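Local coordinates for protein ATP grasp ligase (Microcystis aeruginosa MRC, PDB 5IG9) that probably acts as an ATP-dependent carboxylate ligase of the ATP-grasp type, encoded by mdnC and thought to cyclise microviridin precursor peptides, at residues A[9-14]-A[71-76]; A[165-170]-A[181-186]. All coordinates share one frame; numbering follows the deposited sequence.

Contact 1 (A[9-14]-A[71-76])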
ATOM      1  N   SER A   9       2.598  -4.677  20.205  1.00 56.92           N
ATOM      2  CA  SER A   9       2.667  -4.876  21.651  1.00 59.34           C
ATOM      3  C   SER A   9       1.952  -3.775  22.427  1.00 62.29           C
ATOM      4  O   SER A   9       1.394  -4.042  23.498  1.00 59.45           O
ATOM      5  CB  SER A   9       4.127  -4.971  22.096  1.00 63.20           C
ATOM      6  OG  SER A   9       4.851  -3.812  21.719  1.00 65.39           O
ATOM      7  N   ARG A  10       1.957  -2.541  21.922  1.00 59.98           N
ATOM      8  CA  ARG A  10       1.341  -1.424  22.624  1.00 58.67           C
ATOM      9  C   ARG A  10      -0.102  -1.177  22.195  1.00 56.11           C
ATOM     10  O   ARG A  10      -0.624  -0.076  22.410  1.00 54.32           O
ATOM     11  CB  ARG A  10       2.173  -0.152  22.434  1.00 65.38           C
ATOM     12  CG  ARG A  10       3.577  -0.216  23.028  1.00 68.53           C
ATOM     13  CD  ARG A  10       4.299   1.122  22.897  1.00 72.57           C
ATOM     14  NE  ARG A  10       4.338   1.871  24.152  1.00 78.53           N
ATOM     15  CZ  ARG A  10       3.463   2.811  24.498  1.00 78.31           C
ATOM     16  NH1 ARG A  10       2.464   3.126  23.685  1.00 77.96           N
ATOM     17  NH2 ARG A  10       3.586   3.439  25.660  1.00 72.23           N
ATOM     18  N   ASP A  11      -0.758  -2.171  21.598  1.00 55.99           N
ATOM     19  CA  ASP A  11      -2.158  -2.018  21.241  1.00 55.03           C
ATOM     20  C   ASP A  11      -3.022  -2.010  22.499  1.00 55.67           C
ATOM     21  O   ASP A  11      -2.599  -2.425  23.582  1.00 58.07           O
ATOM     22  CB  ASP A  11      -2.607  -3.133  20.298  1.00 54.67           C
ATOM     23  CG  ASP A  11      -3.717  -2.691  19.362  1.00 57.08           C
ATOM     24  OD1 ASP A  11      -4.308  -1.618  19.600  1.00 58.20           O
ATOM     25  OD2 ASP A  11      -3.998  -3.418  18.386  1.00 63.00           O
ATOM     26  N   ASN A  12      -4.251  -1.537  22.340  1.00 56.43           N
ATOM     27  CA  ASN A  12      -5.100  -1.217  23.478  1.00 57.05           C
ATOM     28  C   ASN A  12      -5.921  -2.444  23.881  1.00 60.52           C
ATOM     29  O   ASN A  12      -5.578  -3.580  23.546  1.00 58.62           O
ATOM     30  CB  ASN A  12      -5.965   0.006  23.149  1.00 52.86           C
ATOM     31  CG  ASN A  12      -6.768  -0.164  21.870  1.00 50.36           C
ATOM     32  OD1 ASN A  12      -7.246  -1.253  21.559  1.00 53.68           O
ATOM     33  ND2 ASN A  12      -6.917   0.924  21.120  1.00 48.73           N
ATOM     34  N   GLU A  13      -7.015  -2.222  24.606  1.00 54.18           N
ATOM     35  CA  GLU A  13      -7.820  -3.285  25.191  1.00 57.73           C
ATOM     36  C   GLU A  13      -8.704  -3.996  24.176  1.00 55.74           C
ATOM     37  O   GLU A  13      -9.449  -4.905  24.558  1.00 60.45           O
ATOM     38  CB  GLU A  13      -8.689  -2.724  26.323  1.00 59.54           C
ATOM     39  CG  GLU A  13      -7.939  -1.869  27.345  1.00 67.51           C
ATOM     40  CD  GLU A  13      -7.674  -0.446  26.860  1.00 72.28           C
ATOM     41  OE1 GLU A  13      -8.522   0.109  26.130  1.00 85.73           O
ATOM     42  OE2 GLU A  13      -6.610   0.113  27.205  1.00 72.51           O
ATOM     43  N   SER A  14      -8.647  -3.608  22.901  1.00 53.80           N
ATOM     44  CA  SER A  14      -9.441  -4.302  21.894  1.00 55.48           C
ATOM     45  C   SER A  14      -8.964  -5.738  21.716  1.00 54.39           C
ATOM     46  O   SER A  14      -9.771  -6.642  21.472  1.00 54.77           O
ATOM     47  CB  SER A  14      -9.372  -3.551  20.564  1.00 56.66           C
ATOM     48  OG  SER A  14      -9.216  -2.159  20.775  1.00 58.12           O
ATOM     49  N   TRP A  71      -7.195 -11.639  11.696  1.00 44.26           N
ATOM     50  CA  TRP A  71      -7.663 -10.301  12.034  1.00 44.42           C
ATOM     51  C   TRP A  71      -6.565  -9.311  11.663  1.00 47.52           C
ATOM     52  O   TRP A  71      -5.566  -9.180  12.379  1.00 43.46           O
ATOM     53  CB  TRP A  71      -8.027 -10.192  13.512  1.00 47.28           C
ATOM     54  CG  TRP A  71      -8.751  -8.922  13.839  1.00 46.92           C
ATOM     55  CD1 TRP A  71      -9.410  -8.107  12.963  1.00 45.52           C
ATOM     56  CD2 TRP A  71      -8.884  -8.315  15.130  1.00 47.01           C
ATOM     57  NE1 TRP A  71      -9.949  -7.035  13.631  1.00 45.14           N
ATOM     58  CE2 TRP A  71      -9.638  -7.139  14.961  1.00 47.10           C
ATOM     59  CE3 TRP A  71      -8.441  -8.655  16.412  1.00 44.68           C
ATOM     60  CZ2 TRP A  71      -9.958  -6.300  16.027  1.00 46.49           C
ATOM     61  CZ3 TRP A  71      -8.759  -7.822  17.467  1.00 43.81           C
ATOM     62  CH2 TRP A  71      -9.509  -6.659  17.269  1.00 44.07           C
ATOM     63  N   TYR A  72      -6.751  -8.622  10.538  1.00 50.02           N
ATOM     64  CA  TYR A  72      -5.783  -7.646  10.038  1.00 47.58           C
ATOM     65  C   TYR A  72      -5.990  -6.349  10.815  1.00 47.27           C
ATOM     66  O   TYR A  72      -6.589  -5.381  10.340  1.00 47.07           O
ATOM     67  CB  TYR A  72      -5.959  -7.459   8.534  1.00 45.22           C
ATOM     68  CG  TYR A  72      -4.845  -6.713   7.840  1.00 43.62           C
ATOM     69  CD1 TYR A  72      -3.520  -7.101   7.992  1.00 45.96           C
ATOM     70  CD2 TYR A  72      -5.122  -5.637   7.009  1.00 43.98           C
ATOM     71  CE1 TYR A  72      -2.503  -6.425   7.350  1.00 45.10           C
ATOM     72  CE2 TYR A  72      -4.114  -4.956   6.363  1.00 44.23           C
ATOM     73  CZ  TYR A  72      -2.805  -5.354   6.534  1.00 44.51           C
ATOM     74  OH  TYR A  72      -1.795  -4.677   5.889  1.00 48.34           O
ATOM     75  N   ARG A  73      -5.474  -6.342  12.043  1.00 47.16           N
ATOM     76  CA  ARG A  73      -5.780  -5.286  13.020  1.00 50.32           C
ATOM     77  C   ARG A  73      -4.766  -4.145  12.950  1.00 48.52           C
ATOM     78  O   ARG A  73      -5.057  -3.084  12.390  1.00 45.80           O
ATOM     79  CB  ARG A  73      -5.868  -5.900  14.421  1.00 53.80           C
ATOM     80  CG  ARG A  73      -5.766  -4.934  15.591  1.00 56.02           C
ATOM     81  CD  ARG A  73      -6.922  -3.960  15.657  1.00 55.76           C
ATOM     82  NE  ARG A  73      -6.750  -3.047  16.780  1.00 57.93           N
ATOM     83  CZ  ARG A  73      -7.555  -2.026  17.046  1.00 54.86           C
ATOM     84  NH1 ARG A  73      -8.598  -1.780  16.265  1.00 54.01           N
ATOM     85  NH2 ARG A  73      -7.312  -1.252  18.094  1.00 54.12           N
ATOM     86  N   ARG A  74      -3.570  -4.351  13.508  1.00 53.70           N
ATOM     87  CA  ARG A  74      -2.565  -3.301  13.601  1.00 53.26           C
ATOM     88  C   ARG A  74      -1.263  -3.776  12.979  1.00 55.88           C
ATOM     89  O   ARG A  74      -0.826  -4.904  13.217  1.00 61.20           O
ATOM     90  CB  ARG A  74      -2.334  -2.875  15.057  1.00 51.79           C
ATOM     91  CG  ARG A  74      -2.759  -1.446  15.355  1.00 52.92           C
ATOM     92  CD  ARG A  74      -3.935  -1.042  14.487  1.00 48.76           C
ATOM     93  NE  ARG A  74      -4.801  -0.074  15.145  1.00 49.18           N
ATOM     94  CZ  ARG A  74      -5.930   0.388  14.620  1.00 50.05           C
ATOM     95  NH1 ARG A  74      -6.326  -0.030  13.426  1.00 51.44           N
ATOM     96  NH2 ARG A  74      -6.663   1.265  15.289  1.00 51.32           N
ATOM     97  N   MET A  75      -0.643  -2.909  12.185  1.00 54.41           N
ATOM     98  CA  MET A  75       0.557  -3.254  11.429  1.00 56.19           C
ATOM     99  C   MET A  75       1.669  -2.278  11.802  1.00 53.91           C
ATOM    100  O   MET A  75       1.757  -1.184  11.238  1.00 47.98           O
ATOM    101  CB  MET A  75       0.277  -3.230   9.930  1.00 61.82           C
ATOM    102  CG  MET A  75      -0.803  -4.206   9.484  1.00 73.00           C
ATOM    103  SD  MET A  75      -2.486  -3.714   9.922  1.00 90.67           S
ATOM    104  CE  MET A  75      -2.591  -2.103   9.150  1.00 76.26           C
ATOM    105  N   ARG A  76       2.521  -2.675  12.748  1.00 60.59           N
ATOM    106  CA  ARG A  76       3.652  -1.850  13.156  1.00 59.19           C
ATOM    107  C   ARG A  76       4.961  -2.610  12.970  1.00 59.09           C
ATOM    108  O   ARG A  76       5.680  -2.863  13.941  1.00 60.42           O
ATOM    109  CB  ARG A  76       3.487  -1.399  14.608  1.00 60.53           C
ATOM    110  CG  ARG A  76       2.196  -0.645  14.875  1.00 64.28           C
ATOM    111  CD  ARG A  76       2.100   0.595  14.005  1.00 65.01           C
ATOM    112  NE  ARG A  76       0.749   1.139  13.996  1.00 66.31           N
ATOM    113  CZ  ARG A  76       0.305   2.053  14.850  1.00 68.69           C
ATOM    114  NH1 ARG A  76       1.109   2.533  15.788  1.00 69.03           N
ATOM    115  NH2 ARG A  76      -0.946   2.488  14.766  1.00 69.12           N
TER
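Asp11 and Arg73 both carry CG anti to the backbone N (chi1 -150° and 162°); the Arg73 chain bends at chi2, which turns CD, and runs extended from there to the Asp11 carboxylate. The two flat groups are nearly coplanar, their planes 8° apart. Arg73 NE donates to the syn lone pair of Asp11 OD2 at 3.2 Å, the firmer half of a salt bridge, while Arg73 NH2 reaches Asp11 OD1 at 3.4 Å in a weak bond. Both oxygens have second partners: Asp11 OD1 is met on its anti side by Asn12 N at 2.7 Å, and Asp11 OD2 is hydrogen-bonded to Thr7 OG1. An alanine in place of Asp11 would probably leave Arg73 NE without its carboxylate mate and Asn12 N without its acceptor, loosening the loop from residues 71-76.

The Arg73 guanidinium is covered on two faces. Arg74 CZ lies 3.7 Å above the plane of the Arg73 guanidinium, over its centre; Ser14 CB lies over the opposite face, offset toward the rim. Glu300 OE2 forms salt bridges to Arg73 NH2 and Arg74 NH2 and also accepts from Asn12 ND2, which would help offset the repulsion of two neighbouring cations; Arg74 NH1 also donates to Val298 O. Nearer the backbone, Arg73 CB sits over the centre of the Trp71 ring, and Ser14 O approaches the edge of that ring, 4.2 Å from Trp71 CH2. Asn12 OD1 takes the N-H of Ser14 at 3.1 Å, a capping bond at the start of helix 14-23. The contact thus ties together the loops that follow two neighbouring parallel strands, 3-7 and 69-72, at the C-terminal ends of the strands in the Rossmann-like sheet of the pre-ATP-grasp domain.

Contact 2 (A[165-170]-A[181-186])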
ATOM      1  N   THR A 165      -8.331  22.092   6.446  1.00 53.84           N
ATOM      2  CA  THR A 165      -7.285  21.360   5.752  1.00 55.85           C
ATOM      3  C   THR A 165      -6.880  20.156   6.588  1.00 57.22           C
ATOM      4  O   THR A 165      -7.029  20.147   7.815  1.00 62.41           O
ATOM      5  CB  THR A 165      -6.056  22.233   5.463  1.00 58.28           C
ATOM      6  OG1 THR A 165      -5.203  21.557   4.535  1.00 59.75           O
ATOM      7  CG2 THR A 165      -5.278  22.509   6.739  1.00 57.05           C
ATOM      8  N   LYS A 166      -6.378  19.130   5.907  1.00 56.33           N
ATOM      9  CA  LYS A 166      -5.940  17.918   6.581  1.00 56.08           C
ATOM     10  C   LYS A 166      -4.958  17.190   5.678  1.00 56.92           C
ATOM     11  O   LYS A 166      -4.879  17.447   4.473  1.00 57.09           O
ATOM     12  CB  LYS A 166      -7.120  17.015   6.946  1.00 59.45           C
ATOM     13  CG  LYS A 166      -7.889  16.467   5.750  1.00 61.24           C
ATOM     14  CD  LYS A 166      -9.170  15.773   6.205  1.00 64.53           C
ATOM     15  CE  LYS A 166      -9.909  15.119   5.045  1.00 70.54           C
ATOM     16  NZ  LYS A 166      -9.189  13.936   4.490  1.00 70.05           N
ATOM     17  N   MET A 167      -4.203  16.282   6.286  1.00 58.18           N
ATOM     18  CA  MET A 167      -3.233  15.464   5.576  1.00 58.33           C
ATOM     19  C   MET A 167      -3.827  14.090   5.304  1.00 56.41           C
ATOM     20  O   MET A 167      -4.557  13.541   6.134  1.00 58.83           O
ATOM     21  CB  MET A 167      -1.940  15.333   6.385  1.00 60.38           C
ATOM     22  CG  MET A 167      -1.248  16.659   6.674  1.00 64.34           C
ATOM     23  SD  MET A 167      -0.424  17.369   5.234  1.00 69.48           S
ATOM     24  CE  MET A 167       1.025  16.322   5.114  1.00 72.25           C
ATOM     25  N   LEU A 168      -3.519  13.541   4.129  1.00 50.95           N
ATOM     26  CA  LEU A 168      -3.949  12.188   3.805  1.00 54.37           C
ATOM     27  C   LEU A 168      -3.134  11.126   4.531  1.00 56.26           C
ATOM     28  O   LEU A 168      -3.582   9.979   4.630  1.00 51.29           O
ATOM     29  CB  LEU A 168      -3.865  11.950   2.295  1.00 52.21           C
ATOM     30  CG  LEU A 168      -4.821  12.735   1.395  1.00 50.91           C
ATOM     31  CD1 LEU A 168      -4.573  12.388  -0.066  1.00 50.23           C
ATOM     32  CD2 LEU A 168      -6.267  12.463   1.773  1.00 49.61           C
ATOM     33  N   SER A 169      -1.963  11.484   5.045  1.00 57.93           N
ATOM     34  CA  SER A 169      -1.049  10.542   5.670  1.00 63.74           C
ATOM     35  C   SER A 169      -1.032  10.733   7.180  1.00 68.41           C
ATOM     36  O   SER A 169      -1.400  11.787   7.704  1.00 70.76           O
ATOM     37  CB  SER A 169       0.370  10.704   5.111  1.00 63.97           C
ATOM     38  OG  SER A 169       0.916  11.968   5.458  1.00 66.38           O
ATOM     39  N   GLN A 170      -0.601   9.683   7.875  1.00 78.10           N
ATOM     40  CA  GLN A 170      -0.408   9.708   9.318  1.00 80.49           C
ATOM     41  C   GLN A 170       1.084   9.755   9.612  1.00 82.59           C
ATOM     42  O   GLN A 170       1.854   8.958   9.065  1.00 85.61           O
ATOM     43  CB  GLN A 170      -1.040   8.483   9.985  1.00 84.50           C
ATOM     44  CG  GLN A 170      -2.537   8.341   9.756  1.00 88.27           C
ATOM     45  CD  GLN A 170      -3.186   7.363  10.722  1.00 93.58           C
ATOM     46  OE1 GLN A 170      -3.751   6.348  10.312  1.00 93.63           O
ATOM     47  NE2 GLN A 170      -3.113   7.670  12.012  1.00 93.80           N
ATOM     48  N   MET A 181       4.607  16.375  17.190  1.00107.60           N
ATOM     49  CA  MET A 181       3.716  17.364  16.600  1.00102.19           C
ATOM     50  C   MET A 181       2.923  16.730  15.464  1.00 93.72           C
ATOM     51  O   MET A 181       3.472  15.982  14.648  1.00 83.58           O
ATOM     52  CB  MET A 181       4.505  18.580  16.103  1.00101.40           C
ATOM     53  CG  MET A 181       5.236  19.308  17.223  1.00103.71           C
ATOM     54  SD  MET A 181       6.214  20.714  16.666  1.00114.44           S
ATOM     55  CE  MET A 181       6.833  21.330  18.231  1.00116.45           C
ATOM     56  N   VAL A 182       1.628  17.034  15.420  1.00100.96           N
ATOM     57  CA  VAL A 182       0.685  16.377  14.522  1.00 94.40           C
ATOM     58  C   VAL A 182      -0.214  17.432  13.891  1.00 85.28           C
ATOM     59  O   VAL A 182      -0.606  18.402  14.547  1.00 84.59           O
ATOM     60  CB  VAL A 182      -0.141  15.312  15.278  1.00 95.37           C
ATOM     61  CG1 VAL A 182      -1.486  15.071  14.606  1.00 98.11           C
ATOM     62  CG2 VAL A 182       0.643  14.015  15.380  1.00 95.49           C
ATOM     63  N   VAL A 183      -0.527  17.248  12.609  1.00 91.72           N
ATOM     64  CA  VAL A 183      -1.439  18.127  11.886  1.00 80.38           C
ATOM     65  C   VAL A 183      -2.848  17.559  12.039  1.00 80.49           C
ATOM     66  O   VAL A 183      -3.240  16.633  11.328  1.00 75.58           O
ATOM     67  CB  VAL A 183      -1.048  18.270  10.414  1.00 77.76           C
ATOM     68  CG1 VAL A 183      -2.074  19.113   9.670  1.00 78.32           C
ATOM     69  CG2 VAL A 183       0.338  18.883  10.287  1.00 79.28           C
ATOM     70  N   PHE A 184      -3.610  18.112  12.978  1.00 74.37           N
ATOM     71  CA  PHE A 184      -5.030  17.812  13.045  1.00 79.23           C
ATOM     72  C   PHE A 184      -5.771  18.563  11.941  1.00 78.83           C
ATOM     73  O   PHE A 184      -5.235  19.474  11.302  1.00 75.17           O
ATOM     74  CB  PHE A 184      -5.604  18.189  14.411  1.00 83.88           C
ATOM     75  CG  PHE A 184      -5.111  17.335  15.544  1.00 93.39           C
ATOM     76  CD1 PHE A 184      -5.505  16.012  15.655  1.00 97.61           C
ATOM     77  CD2 PHE A 184      -4.271  17.861  16.512  1.00 97.60           C
ATOM     78  CE1 PHE A 184      -5.061  15.226  16.701  1.00 93.08           C
ATOM     79  CE2 PHE A 184      -3.824  17.081  17.561  1.00 98.36           C
ATOM     80  CZ  PHE A 184      -4.219  15.762  17.656  1.00 93.46           C
ATOM     81  N   THR A 185      -7.022  18.168  11.713  1.00 75.99           N
ATOM     82  CA  THR A 185      -7.872  18.913  10.794  1.00 72.08           C
ATOM     83  C   THR A 185      -8.100  20.315  11.345  1.00 73.14           C
ATOM     84  O   THR A 185      -8.689  20.483  12.417  1.00 69.81           O
ATOM     85  CB  THR A 185      -9.202  18.192  10.589  1.00 72.27           C
ATOM     86  OG1 THR A 185      -8.961  16.891  10.040  1.00 74.47           O
ATOM     87  CG2 THR A 185     -10.084  18.974   9.635  1.00 71.56           C
ATOM     88  N   SER A 186      -7.624  21.318  10.615  1.00 66.85           N
ATOM     89  CA  SER A 186      -7.557  22.672  11.139  1.00 67.66           C
ATOM     90  C   SER A 186      -8.221  23.656  10.191  1.00 63.43           C
ATOM     91  O   SER A 186      -8.175  23.481   8.969  1.00 58.56           O
ATOM     92  CB  SER A 186      -6.099  23.096  11.366  1.00 69.19           C
ATOM     93  OG  SER A 186      -5.389  22.106  12.086  1.00 72.03           O
TER
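Thr185 lies against Thr165 and Lys166, and its side chain can be followed outward from the backbone. Thr185 CA sends its C-H to Thr165 O, 3.3 Å away, and Thr185 CB follows at 4.0 Å from the same oxygen. There the chain forks. CG2, anti to the backbone N, stays near that carbonyl, while OG1, beside the backbone N (chi1 -60°), turns to Lys166 and lies 3.6 Å from Lys166 CB and 4.0 Å from Lys166 CD. The two side chains run side by side and point the same way, the hydroxyl resting on the aliphatic part of the lysine.

Thr165 and Ser186 form an antiparallel hydrogen-bonded pair: Thr165 N donates to Ser186 O at 2.9 Å, and Ser186 N returns a bond to Thr165 O at 3.1 Å. Ser186 OG turns back to Phe184 O at 2.8 Å, approaching from above the carbonyl plane. Beyond the bridge, Met167 CG touches Val183 CG1 at 4.0 Å, the two side chains set obliquely. A chain of another protein packs on Met167, Val183 and Ser186 and shares backbone hydrogen bonds with Val182, and Glu96 of the second subunit accepts hydrogen bonds from Leu168 N and Ser169 OG. Main-chain bonds join strand 163-166 to strand 186-187, outermost within this chain, so the Thr165-Ser186 register probably depends little on side-chain identity, the apolar touches merely adding to it.

Overall arrangement
The two contacts follow one another along the chain, their centres 22 Å apart and their nearest atoms about 6 Å apart without touching. Both are partly buried, but contact 2 includes exposed residues and meets other chains, whereas no other protein chain touches contact 1. They hold different elements: contact 1 joins loops at the end of the parallel Rossmann-like sheet, and contact 2 joins the last two strands of an antiparallel sheet. The chemistry follows: a carboxylate-guanidinium salt bridge joins 9-14 to 71-76, while main-chain pairing and modest apolar touches link 165-170 with 181-186.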